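Local atomic coordinates of extracellular matrix-binding protein EbhA (Staphylococcus aureus, PDB entry 2DGJ), a protein that is a giant cell wall-associated adhesin whose rod of three-helix bundles, sampled here by FIVAR and GA modules, probably binds the host extracellular matrix. Residues Q27-A32 against A70-A75; D34-A39 against Q62-T67; L91-N96 against A128-Q133; A122-G127 against T178-V183; T213-P218 against N227-V232. All coordinates share one frame; numbering follows the deposited sequence.

Interaction 1: residues Q27-A32 against A70-A75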
# COMPACT_ATOMS: atom_id res chain seq x y z
N GLN A 27 14.90 5.87 2.87
CA GLN A 27 15.46 5.20 4.04
C GLN A 27 16.88 5.63 4.38
O GLN A 27 17.15 6.07 5.50
CB GLN A 27 15.43 3.69 3.85
CG GLN A 27 15.67 2.90 5.14
CD GLN A 27 15.78 1.41 4.89
OE1 GLN A 27 15.05 0.85 4.08
NE2 GLN A 27 16.68 0.75 5.61
N SER A 28 17.79 5.50 3.42
CA SER A 28 19.19 5.85 3.63
C SER A 28 19.39 7.28 4.14
O SER A 28 20.25 7.53 4.98
CB SER A 28 19.97 5.66 2.33
OG SER A 28 19.47 6.51 1.32
N LYS A 29 18.59 8.21 3.63
CA LYS A 29 18.69 9.60 4.05
C LYS A 29 18.17 9.79 5.47
O LYS A 29 18.70 10.59 6.23
CB LYS A 29 17.92 10.50 3.08
CG LYS A 29 18.44 10.45 1.64
CD LYS A 29 17.68 11.40 0.74
CE LYS A 29 18.07 11.22 -0.72
NZ LYS A 29 19.52 11.49 -0.96
N LYS A 30 17.14 9.03 5.82
CA LYS A 30 16.56 9.10 7.16
C LYS A 30 17.57 8.53 8.16
O LYS A 30 17.75 9.05 9.25
CB LYS A 30 15.26 8.30 7.22
CG LYS A 30 14.15 8.86 6.34
CD LYS A 30 12.95 7.91 6.28
CE LYS A 30 12.31 7.69 7.64
NZ LYS A 30 11.09 6.84 7.54
N THR A 31 18.23 7.44 7.76
CA THR A 31 19.22 6.78 8.59
C THR A 31 20.47 7.63 8.79
O THR A 31 20.99 7.74 9.91
CB THR A 31 19.63 5.42 7.99
OG1 THR A 31 18.50 4.54 7.99
CG2 THR A 31 20.75 4.80 8.79
N ALA A 32 20.96 8.23 7.71
CA ALA A 32 22.15 9.07 7.79
C ALA A 32 21.93 10.22 8.78
O ALA A 32 22.80 10.53 9.60
CB ALA A 32 22.49 9.60 6.40
N ALA A 70 19.45 17.12 3.37
CA ALA A 70 19.34 16.06 2.38
C ALA A 70 18.00 15.33 2.41
O ALA A 70 17.57 14.76 1.40
CB ALA A 70 20.49 15.08 2.56
N LEU A 71 17.34 15.32 3.57
CA LEU A 71 16.03 14.68 3.68
C LEU A 71 15.18 15.17 2.51
O LEU A 71 15.02 16.38 2.31
CB LEU A 71 15.38 15.05 5.01
CG LEU A 71 15.64 14.14 6.21
CD1 LEU A 71 16.98 13.44 6.10
CD2 LEU A 71 15.58 14.96 7.48
N ASN A 72 14.64 14.23 1.73
CA ASN A 72 13.86 14.59 0.55
C ASN A 72 12.41 14.12 0.55
O ASN A 72 11.83 13.91 -0.51
CB ASN A 72 14.57 14.07 -0.70
CG ASN A 72 14.71 12.55 -0.71
OD1 ASN A 72 14.72 11.91 0.34
ND2 ASN A 72 14.83 11.97 -1.90
N GLY A 73 11.83 13.96 1.73
CA GLY A 73 10.45 13.52 1.81
C GLY A 73 9.53 14.43 1.01
O GLY A 73 8.63 13.96 0.32
N ASP A 74 9.78 15.73 1.09
CA ASP A 74 8.97 16.71 0.37
C ASP A 74 9.08 16.52 -1.14
O ASP A 74 8.10 16.65 -1.87
CB ASP A 74 9.37 18.13 0.77
CG ASP A 74 10.87 18.39 0.61
OD1 ASP A 74 11.66 17.46 0.87
OD2 ASP A 74 11.24 19.52 0.22
N ALA A 75 10.29 16.21 -1.61
CA ALA A 75 10.51 15.99 -3.04
C ALA A 75 9.76 14.73 -3.45
O ALA A 75 9.23 14.63 -4.55
CB ALA A 75 12.00 15.83 -3.32
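Lys29 and Leu71 bring the backbones of 27-32 and 70-75 together, their CA atoms 5.7 Å apart, where the first turn of helix 27-46 meets the short link from helix 55-70 to helix 73-88. On the first side the backbone is helical; on the second it is extended at Leu71 before Asn72, the N-cap residue of the next helix. Lys29 does most of the touching through its aliphatic chain, which crosses the side chain of Asn72 at about a right angle. Its CG lies beside the backbone N (chi1 -61°). Lys29 CD lies 3.0 Å from Asn72 OD1 and 3.4 Å from Ala70 O, and Lys29 CE faces Asn72 ND2 at 3.5 Å. Leu71 CD1 comes to within 3.3 Å of Lys29 O. Asn72 OD1 is engaged by the backbone N of Glu26, just ahead of the first segment. Lys21 ties the link down as well, bonding to Leu71 O and forming a salt bridge with Asp74. This is a surface contact between the start of helix 27-46 and the connection leading into helix 73-88, within the FIVAR region of the helical rod and consistent with a junction between bundles.

Interaction 2: residues D34-A39 against Q62-T67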
# COMPACT_ATOMS: atom_id res chain seq x y z
N ASP A 34 19.67 10.33 11.24
CA ASP A 34 19.56 9.72 12.56
C ASP A 34 20.94 9.39 13.14
O ASP A 34 21.18 9.59 14.33
CB ASP A 34 18.71 8.46 12.48
CG ASP A 34 18.41 7.88 13.84
OD1 ASP A 34 17.91 8.63 14.71
OD2 ASP A 34 18.65 6.67 14.05
N GLN A 35 21.83 8.88 12.30
CA GLN A 35 23.17 8.52 12.75
C GLN A 35 24.02 9.75 13.05
O GLN A 35 24.94 9.69 13.86
CB GLN A 35 23.87 7.64 11.71
CG GLN A 35 23.25 6.26 11.57
CD GLN A 35 23.11 5.56 12.91
OE1 GLN A 35 24.10 5.29 13.59
NE2 GLN A 35 21.87 5.28 13.30
N ALA A 36 23.70 10.86 12.39
CA ALA A 36 24.44 12.10 12.60
C ALA A 36 24.08 12.65 13.97
O ALA A 36 24.95 13.11 14.72
CB ALA A 36 24.10 13.12 11.51
N VAL A 37 22.79 12.60 14.30
CA VAL A 37 22.30 13.09 15.58
C VAL A 37 22.93 12.28 16.71
O VAL A 37 23.41 12.84 17.70
CB VAL A 37 20.77 12.98 15.68
CG1 VAL A 37 20.28 13.40 17.05
CG2 VAL A 37 20.14 13.85 14.62
N ALA A 38 22.91 10.96 16.57
CA ALA A 38 23.48 10.07 17.58
C ALA A 38 24.95 10.40 17.76
O ALA A 38 25.46 10.46 18.89
CB ALA A 38 23.30 8.62 17.16
N ALA A 39 25.64 10.62 16.65
CA ALA A 39 27.05 10.96 16.68
C ALA A 39 27.25 12.29 17.42
O ALA A 39 28.16 12.42 18.24
CB ALA A 39 27.58 11.06 15.27
N GLN A 62 28.17 20.09 11.07
CA GLN A 62 28.09 20.06 9.62
C GLN A 62 27.35 18.82 9.12
O GLN A 62 26.55 18.89 8.18
CB GLN A 62 29.50 20.10 9.03
CG GLN A 62 29.55 20.05 7.50
CD GLN A 62 29.67 18.64 6.94
OE1 GLN A 62 29.31 18.40 5.78
NE2 GLN A 62 30.18 17.71 7.74
N GLN A 63 27.60 17.68 9.75
CA GLN A 63 26.95 16.44 9.35
C GLN A 63 25.47 16.38 9.71
O GLN A 63 24.67 15.79 8.98
CB GLN A 63 27.71 15.25 9.95
CG GLN A 63 29.07 15.04 9.29
CD GLN A 63 29.92 13.99 9.98
OE1 GLN A 63 31.01 13.67 9.51
NE2 GLN A 63 29.44 13.47 11.11
N VAL A 64 25.09 17.00 10.83
CA VAL A 64 23.68 17.02 11.21
C VAL A 64 22.92 17.95 10.27
O VAL A 64 21.80 17.66 9.85
CB VAL A 64 23.49 17.51 12.67
CG1 VAL A 64 22.02 17.83 12.93
CG2 VAL A 64 23.96 16.45 13.64
N THR A 65 23.54 19.07 9.93
CA THR A 65 22.92 20.05 9.03
C THR A 65 22.84 19.50 7.61
O THR A 65 21.85 19.71 6.91
CB THR A 65 23.72 21.37 9.01
OG1 THR A 65 23.64 21.99 10.29
CG2 THR A 65 23.16 22.32 7.96
N SER A 66 23.89 18.81 7.18
CA SER A 66 23.93 18.25 5.83
C SER A 66 22.91 17.14 5.63
O SER A 66 22.10 17.19 4.69
CB SER A 66 25.33 17.72 5.52
OG SER A 66 26.25 18.77 5.29
N THR A 67 22.94 16.12 6.49
CA THR A 67 22.00 15.01 6.37
C THR A 67 20.56 15.51 6.51
O THR A 67 19.66 14.98 5.85
CB THR A 67 22.25 13.93 7.44
OG1 THR A 67 22.15 14.50 8.74
CG2 THR A 67 23.64 13.32 7.25
O HOH W 1 27.24 14.29 13.69
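Val64 has CG2 anti to the carbonyl carbon, beside the backbone N, and this branch meets Ala36, while Thr67 has OG1 between its backbone N and carbonyl carbon (chi1 58°), turned back over the preceding helical turn. Val64 CG2 rests 3.6 Å from Ala36 O and 4.0 Å from Ala36 CB. The methyl of Ala36, pointing at the partner helix, touches both Gln63 and Thr67: its CB is 3.7 Å from Gln63 O and equally far from Thr67 OG1. That hydroxyl donates to Gln63 O at 2.8 Å, within the carbonyl plane and at a C=O...donor angle of 147°. Because Thr67 N also donates to Gln63 O, two bonds grip this oxygen and the hydroxyl is satisfied within its own helix. The helices are antiparallel neighbours in the FIVAR three-helix bundle, with local axes 8.5 Å apart at closest approach and a signed crossing angle of -160°. The small alanine suits so near an approach, and the CA atoms of Ala36 and Val64 are only 5.2 Å apart. Val37, more to the flank, meets Val64 CG2 through its backbone N. A water donates to Ala36 O at 2.8 Å and weakly accepts from Gln63 NE2, bridging the helices. From helix 27-46, Gln35 also bonds to Asn188 and Thr191 of the second subunit.

Interaction 3: residues L91-N96 against A128-Q133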
# COMPACT_ATOMS: atom_id res chain seq x y z
N LEU A 91 -8.43 7.77 -16.04
CA LEU A 91 -9.73 7.27 -15.61
C LEU A 91 -10.82 7.88 -16.50
O LEU A 91 -11.22 9.02 -16.30
CB LEU A 91 -9.97 7.63 -14.14
CG LEU A 91 -9.24 6.80 -13.07
CD1 LEU A 91 -7.92 6.24 -13.59
CD2 LEU A 91 -9.01 7.68 -11.85
N ASN A 92 -11.29 7.11 -17.48
CA ASN A 92 -12.29 7.57 -18.44
C ASN A 92 -13.75 7.45 -17.99
O ASN A 92 -14.66 7.73 -18.78
CB ASN A 92 -12.16 6.78 -19.75
CG ASN A 92 -10.73 6.55 -20.16
OD1 ASN A 92 -9.97 7.49 -20.40
ND2 ASN A 92 -10.34 5.27 -20.25
N HIS A 93 -14.01 7.06 -16.75
CA HIS A 93 -15.39 6.90 -16.33
C HIS A 93 -15.91 7.83 -15.25
O HIS A 93 -17.12 8.07 -15.18
CB HIS A 93 -15.59 5.44 -15.92
CG HIS A 93 -15.14 4.47 -16.97
ND1 HIS A 93 -15.83 4.25 -18.14
CD2 HIS A 93 -14.02 3.71 -17.04
CE1 HIS A 93 -15.17 3.41 -18.89
NE2 HIS A 93 -14.05 3.06 -18.26
N ILE A 94 -15.03 8.36 -14.41
CA ILE A 94 -15.47 9.28 -13.37
C ILE A 94 -16.01 10.57 -13.99
O ILE A 94 -15.61 10.95 -15.10
CB ILE A 94 -14.32 9.65 -12.41
CG1 ILE A 94 -13.16 10.26 -13.19
CG2 ILE A 94 -13.87 8.42 -11.65
CD1 ILE A 94 -12.03 10.77 -12.33
N THR A 95 -16.92 11.24 -13.29
CA THR A 95 -17.50 12.49 -13.80
C THR A 95 -16.54 13.63 -13.49
O THR A 95 -15.62 13.48 -12.67
CB THR A 95 -18.86 12.78 -13.13
OG1 THR A 95 -18.67 12.94 -11.72
CG2 THR A 95 -19.84 11.64 -13.38
N ASN A 96 -16.74 14.77 -14.14
CA ASN A 96 -15.88 15.92 -13.92
C ASN A 96 -15.84 16.30 -12.45
O ASN A 96 -14.79 16.62 -11.91
CB ASN A 96 -16.36 17.11 -14.76
CG ASN A 96 -16.29 16.84 -16.25
OD1 ASN A 96 -15.35 16.22 -16.74
ND2 ASN A 96 -17.29 17.32 -16.98
N ALA A 128 -15.85 1.22 -10.30
CA ALA A 128 -17.27 1.09 -9.99
C ALA A 128 -18.12 1.80 -11.03
O ALA A 128 -19.15 1.29 -11.47
CB ALA A 128 -17.54 1.65 -8.60
N MSE A 129 -17.69 3.00 -11.42
CA MSE A 129 -18.40 3.77 -12.44
C MSE A 129 -18.43 2.95 -13.72
O MSE A 129 -19.44 2.90 -14.41
CB MSE A 129 -17.69 5.10 -12.70
CG MSE A 129 -17.85 6.13 -11.59
SE MSE A 129 -19.66 6.78 -11.44
CE MSE A 129 -19.61 8.12 -12.84
N ASN A 130 -17.31 2.31 -14.02
CA ASN A 130 -17.20 1.48 -15.22
C ASN A 130 -18.23 0.36 -15.16
O ASN A 130 -18.86 0.02 -16.17
CB ASN A 130 -15.79 0.89 -15.31
CG ASN A 130 -15.57 0.12 -16.60
OD1 ASN A 130 -15.18 -1.05 -16.57
ND2 ASN A 130 -15.80 0.77 -17.73
N SER A 131 -18.40 -0.21 -13.98
CA SER A 131 -19.35 -1.30 -13.78
C SER A 131 -20.78 -0.80 -13.96
O SER A 131 -21.60 -1.45 -14.61
CB SER A 131 -19.18 -1.91 -12.39
OG SER A 131 -17.91 -2.53 -12.25
N LEU A 132 -21.08 0.36 -13.38
CA LEU A 132 -22.41 0.93 -13.48
C LEU A 132 -22.73 1.26 -14.93
O LEU A 132 -23.86 1.11 -15.37
CB LEU A 132 -22.52 2.20 -12.63
CG LEU A 132 -23.87 2.91 -12.64
CD1 LEU A 132 -24.97 1.94 -12.26
CD2 LEU A 132 -23.84 4.08 -11.66
N GLN A 133 -21.71 1.70 -15.66
CA GLN A 133 -21.88 2.04 -17.07
C GLN A 133 -22.19 0.78 -17.87
O GLN A 133 -23.05 0.79 -18.77
CB GLN A 133 -20.60 2.68 -17.62
CG GLN A 133 -20.65 3.04 -19.11
CD GLN A 133 -21.71 4.08 -19.42
OE1 GLN A 133 -21.65 5.21 -18.93
NE2 GLN A 133 -22.68 3.70 -20.24
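His93 and Asn130 make the nearest backbone approach, CA to CA 5.8 Å, between the irregular linker 91-96 and the regular helix 128-133. The imidazole of His93 is covered on one face by the Asn130 side chain. Asn130 CB forms a CH-pi contact 4.0 Å from the ring centroid and 19° off the ring normal, while CG stands above the plane, offset toward the rim. The ring and amide planes are 45° apart, so the two flat groups are inclined rather than stacked. Asn130 has CG anti to its backbone N (chi1 -175°), which puts CG over the imidazole. His93 NE2 and Asn130 ND2 are close, but the angle is poor for a hydrogen bond, and the pair counts as packing across the face. Beside the ring, the CB atoms of His93 and Met129, modelled as selenomethionine, lie 3.9 Å apart. The Met129 chain bends at chi2 and chi3. Met129 CE ends 3.4 Å from His93 O. Met129 CE is also 3.6 Å from Thr95 CG2, the two side chains crossing at about a right angle. Met129 packs on Ile169 and Leu170 of helix 153-170 too. Asp126 OD1, one turn earlier on helix 112-135, accepts from His93 N, and Thr95 OG1 bonds to Gly175 O. Thr95 is the N-cap residue of helix 96-108. The arrangement is that of an inter-helix linker laid against the long helix 112-135, which spans the GA and FIVAR sequence regions and is consistent with a connection between successive bundles.

Interaction 4: residues A122-G127 against T178-V183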
# COMPACT_ATOMS: atom_id res chain seq x y z
N ALA A 122 -9.34 6.59 -6.27
CA ALA A 122 -9.68 7.07 -7.61
C ALA A 122 -9.88 5.91 -8.59
O ALA A 122 -10.80 5.92 -9.40
CB ALA A 122 -8.59 8.00 -8.11
N ASN A 123 -9.00 4.91 -8.51
CA ASN A 123 -9.09 3.75 -9.39
C ASN A 123 -10.30 2.90 -9.02
O ASN A 123 -10.98 2.38 -9.90
CB ASN A 123 -7.83 2.89 -9.30
CG ASN A 123 -6.62 3.58 -9.90
OD1 ASN A 123 -5.99 4.41 -9.26
ND2 ASN A 123 -6.30 3.23 -11.14
N THR A 124 -10.56 2.76 -7.73
CA THR A 124 -11.70 1.98 -7.26
C THR A 124 -13.01 2.63 -7.73
O THR A 124 -13.89 1.96 -8.27
CB THR A 124 -11.71 1.90 -5.72
OG1 THR A 124 -10.54 1.21 -5.26
CG2 THR A 124 -12.94 1.17 -5.24
N LEU A 125 -13.13 3.94 -7.51
CA LEU A 125 -14.33 4.68 -7.90
C LEU A 125 -14.54 4.55 -9.40
O LEU A 125 -15.65 4.28 -9.86
CB LEU A 125 -14.19 6.15 -7.53
CG LEU A 125 -15.43 7.01 -7.79
CD1 LEU A 125 -16.55 6.60 -6.85
CD2 LEU A 125 -15.07 8.48 -7.60
N ASP A 126 -13.48 4.75 -10.17
CA ASP A 126 -13.56 4.64 -11.63
C ASP A 126 -13.99 3.23 -12.01
O ASP A 126 -14.76 3.03 -12.94
CB ASP A 126 -12.20 4.95 -12.26
CG ASP A 126 -12.27 5.00 -13.77
OD1 ASP A 126 -12.86 5.96 -14.31
OD2 ASP A 126 -11.73 4.08 -14.43
N GLY A 127 -13.47 2.24 -11.28
CA GLY A 127 -13.82 0.86 -11.57
C GLY A 127 -15.31 0.64 -11.37
O GLY A 127 -15.96 -0.05 -12.15
N THR A 178 -20.45 11.71 -6.82
CA THR A 178 -21.06 10.55 -6.18
C THR A 178 -20.00 9.68 -5.51
O THR A 178 -18.89 9.54 -6.02
CB THR A 178 -21.82 9.70 -7.21
OG1 THR A 178 -22.75 10.53 -7.90
CG2 THR A 178 -22.57 8.55 -6.52
N SER A 179 -20.35 9.10 -4.36
CA SER A 179 -19.42 8.25 -3.63
C SER A 179 -19.42 6.82 -4.16
O SER A 179 -20.34 6.40 -4.86
CB SER A 179 -19.77 8.23 -2.15
OG SER A 179 -20.85 7.36 -1.89
N LYS A 180 -18.39 6.07 -3.78
CA LYS A 180 -18.25 4.68 -4.17
C LYS A 180 -19.47 3.89 -3.72
O LYS A 180 -20.04 3.10 -4.48
CB LYS A 180 -16.97 4.11 -3.54
CG LYS A 180 -16.86 2.59 -3.50
CD LYS A 180 -16.89 1.98 -4.87
CE LYS A 180 -16.32 0.57 -4.84
NZ LYS A 180 -16.84 -0.21 -3.68
N ALA A 181 -19.87 4.12 -2.47
CA ALA A 181 -21.02 3.43 -1.89
C ALA A 181 -22.30 3.67 -2.69
O ALA A 181 -23.07 2.74 -2.92
CB ALA A 181 -21.22 3.88 -0.44
N ASP A 182 -22.53 4.91 -3.11
CA ASP A 182 -23.72 5.23 -3.88
C ASP A 182 -23.65 4.65 -5.29
O ASP A 182 -24.66 4.21 -5.84
CB ASP A 182 -23.93 6.75 -3.95
CG ASP A 182 -24.32 7.35 -2.62
OD1 ASP A 182 -25.11 6.70 -1.89
OD2 ASP A 182 -23.86 8.46 -2.30
N VAL A 183 -22.45 4.65 -5.87
CA VAL A 183 -22.29 4.10 -7.20
C VAL A 183 -22.69 2.63 -7.11
O VAL A 183 -23.46 2.14 -7.94
CB VAL A 183 -20.82 4.19 -7.68
CG1 VAL A 183 -20.66 3.46 -9.01
CG2 VAL A 183 -20.42 5.65 -7.84
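Leu125 and Lys180 lead a partly buried contact of apolar side-chain carbons with a helix start, near the centre of the chain, where the middle of helix 112-135 meets the beginning of helix 180-194. Their CA atoms are 5.4 Å apart. Leu125 CD1 reaches the opening turn of that helix, 3.6 Å from Lys180 N and 3.8 Å from Thr178 O, and also meets Val183 CG2 at 4.1 Å. The leucine carries CG anti to its backbone N (chi1 -176°), which places CG toward helix 180-194, and CD1 makes the contact. Thr124 adds a second touch: its CG2 lies 3.5 Å from Lys180 CE, and the two side chains cross at about a right angle. The chain carbons of Lys180 meet Thr124, while its NZ forms a salt bridge with Asp184 on its own helix; Thr124 OG1 likewise bonds back to Thr120 O. Ser179, the N-cap residue, accepts from Asp182 N through OG at 3.2 Å, with an N-H...acceptor angle of 162°. Gln98 NE2 of helix 96-108 bonds to Thr178 O. A capped helix start seated on a leucine of a continuous helix is consistent with a joint between consecutive three-helix bundles.

Interaction 5: residues T213-P218 against N227-V232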
# COMPACT_ATOMS: atom_id res chain seq x y z
N THR A 213 -58.59 -21.77 -20.85
CA THR A 213 -59.89 -21.10 -20.83
C THR A 213 -60.62 -21.35 -22.14
O THR A 213 -61.82 -21.63 -22.13
CB THR A 213 -59.73 -19.57 -20.61
OG1 THR A 213 -58.66 -19.08 -21.42
CG2 THR A 213 -59.44 -19.26 -19.16
N ILE A 214 -59.91 -21.27 -23.25
CA ILE A 214 -60.52 -21.51 -24.56
C ILE A 214 -61.06 -22.94 -24.64
O ILE A 214 -62.18 -23.16 -25.10
CB ILE A 214 -59.50 -21.29 -25.70
CG1 ILE A 214 -59.26 -19.80 -25.91
CG2 ILE A 214 -60.01 -21.93 -26.99
CD1 ILE A 214 -58.29 -19.46 -27.03
N ASN A 215 -60.26 -23.90 -24.19
CA ASN A 215 -60.66 -25.30 -24.22
C ASN A 215 -61.97 -25.55 -23.49
O ASN A 215 -62.73 -26.44 -23.85
CB ASN A 215 -59.57 -26.18 -23.60
CG ASN A 215 -58.72 -26.89 -24.65
OD1 ASN A 215 -59.25 -27.55 -25.55
ND2 ASN A 215 -57.41 -26.76 -24.53
N GLY A 216 -62.22 -24.75 -22.45
CA GLY A 216 -63.43 -24.91 -21.66
C GLY A 216 -64.64 -24.08 -22.03
O GLY A 216 -65.65 -24.13 -21.34
N LEU A 217 -64.54 -23.31 -23.11
CA LEU A 217 -65.66 -22.48 -23.54
C LEU A 217 -66.78 -23.30 -24.18
O LEU A 217 -66.52 -24.19 -25.00
CB LEU A 217 -65.17 -21.40 -24.52
CG LEU A 217 -64.91 -20.02 -23.92
CD1 LEU A 217 -64.20 -20.13 -22.58
CD2 LEU A 217 -64.09 -19.19 -24.91
N PRO A 218 -68.04 -23.02 -23.81
CA PRO A 218 -69.23 -23.71 -24.31
C PRO A 218 -69.71 -23.29 -25.70
O PRO A 218 -70.36 -24.06 -26.39
CB PRO A 218 -70.27 -23.41 -23.24
CG PRO A 218 -69.92 -22.00 -22.86
CD PRO A 218 -68.40 -22.06 -22.75
N ASN A 227 -58.12 -23.61 -33.74
CA ASN A 227 -57.69 -22.39 -34.42
C ASN A 227 -57.21 -21.36 -33.39
O ASN A 227 -56.06 -20.92 -33.43
CB ASN A 227 -58.86 -21.81 -35.22
CG ASN A 227 -58.54 -20.45 -35.82
OD1 ASN A 227 -57.52 -20.27 -36.49
ND2 ASN A 227 -59.42 -19.48 -35.58
N LEU A 228 -58.09 -20.99 -32.47
CA LEU A 228 -57.77 -20.02 -31.43
C LEU A 228 -56.56 -20.44 -30.60
O LEU A 228 -55.70 -19.61 -30.29
CB LEU A 228 -58.99 -19.81 -30.53
CG LEU A 228 -59.96 -18.67 -30.87
CD1 LEU A 228 -59.98 -18.40 -32.35
CD2 LEU A 228 -61.34 -19.05 -30.37
N LYS A 229 -56.51 -21.71 -30.23
CA LYS A 229 -55.40 -22.22 -29.44
C LYS A 229 -54.08 -22.05 -30.20
O LYS A 229 -53.05 -21.74 -29.61
CB LYS A 229 -55.62 -23.69 -29.08
CG LYS A 229 -56.74 -23.91 -28.07
CD LYS A 229 -57.16 -25.37 -27.97
CE LYS A 229 -56.11 -26.23 -27.27
NZ LYS A 229 -56.63 -27.61 -27.03
N HIS A 230 -54.14 -22.24 -31.51
CA HIS A 230 -52.95 -22.09 -32.35
C HIS A 230 -52.58 -20.61 -32.41
O HIS A 230 -51.40 -20.26 -32.41
CB HIS A 230 -53.22 -22.61 -33.76
CG HIS A 230 -52.00 -22.67 -34.62
ND1 HIS A 230 -50.92 -23.48 -34.32
CD2 HIS A 230 -51.67 -22.02 -35.75
CE1 HIS A 230 -49.99 -23.33 -35.24
NE2 HIS A 230 -50.42 -22.44 -36.13
N GLN A 231 -53.58 -19.74 -32.46
CA GLN A 231 -53.34 -18.31 -32.50
C GLN A 231 -52.66 -17.87 -31.21
O GLN A 231 -51.86 -16.93 -31.20
CB GLN A 231 -54.65 -17.54 -32.69
CG GLN A 231 -55.49 -18.02 -33.87
CD GLN A 231 -56.34 -16.92 -34.46
OE1 GLN A 231 -56.96 -16.13 -33.74
NE2 GLN A 231 -56.40 -16.85 -35.79
N VAL A 232 -52.99 -18.55 -30.12
CA VAL A 232 -52.39 -18.25 -28.82
C VAL A 232 -50.94 -18.72 -28.85
O VAL A 232 -50.04 -18.07 -28.33
CB VAL A 232 -53.12 -18.99 -27.68
CG1 VAL A 232 -52.32 -18.88 -26.39
CG2 VAL A 232 -54.53 -18.43 -27.50
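Ile214 presents its CD1 to two residues on one face of helix 227-232, Leu228 and Val232. With CG1 anti to the carbonyl carbon (chi1 -75°) and CD1 extended beyond it (chi2 -179°), its tip lies 3.6 Å from Leu228 CB and 3.9 Å from Val232 CG2. It crosses the Leu228 side chain at about a right angle but meets Val232 tip to tip. The other branch of Ile214, CG2, passes Lys229 CG at 4.0 Å, the two side chains sliding past each other in opposite directions. Lys229 then bends at chi3, and its end arrives beside the Asn215 amide, crossing that side chain at about a right angle. Lys229 NZ donates weakly to Asn215 OD1 at 3.0 Å. Asn215 ND2 is closer still, but both are donors and form no bond. Val244 of helix 238-250 packs on both Leu228 and Val232, completing the apolar interior of this GA-module three-helix bundle, and Lys225 bonds to Asn215 O. The buried carbons probably supply most of the packing between helices 199-215 and 222-234, whereas the lysine-asparagine pair at the edge, with its single weak bond and mismatched donors, probably contributes little directional hold.

Overall arrangement
Interactions 1 and 2 share helix 27-46 near the N-terminal end of the rod, with centres 12 Å apart, and touch where Ala32 O meets Thr67 CG2. Interaction 2 is a buried helix pair closed by small apolar groups, whereas interaction 1 is a surface contact carried by a lysine chain over a link. Interactions 3 and 4 both use helix 112-135 near the chain's centre and interlock, Leu91 of the linker packing on Ala122. Of these two, 3 is buried and includes an imidazole face, and 4 is partly buried and led by leucine. Interaction 5, about 99 Å from interaction 2 between centres, is a buried GA-module contact edged by a weak polar bond.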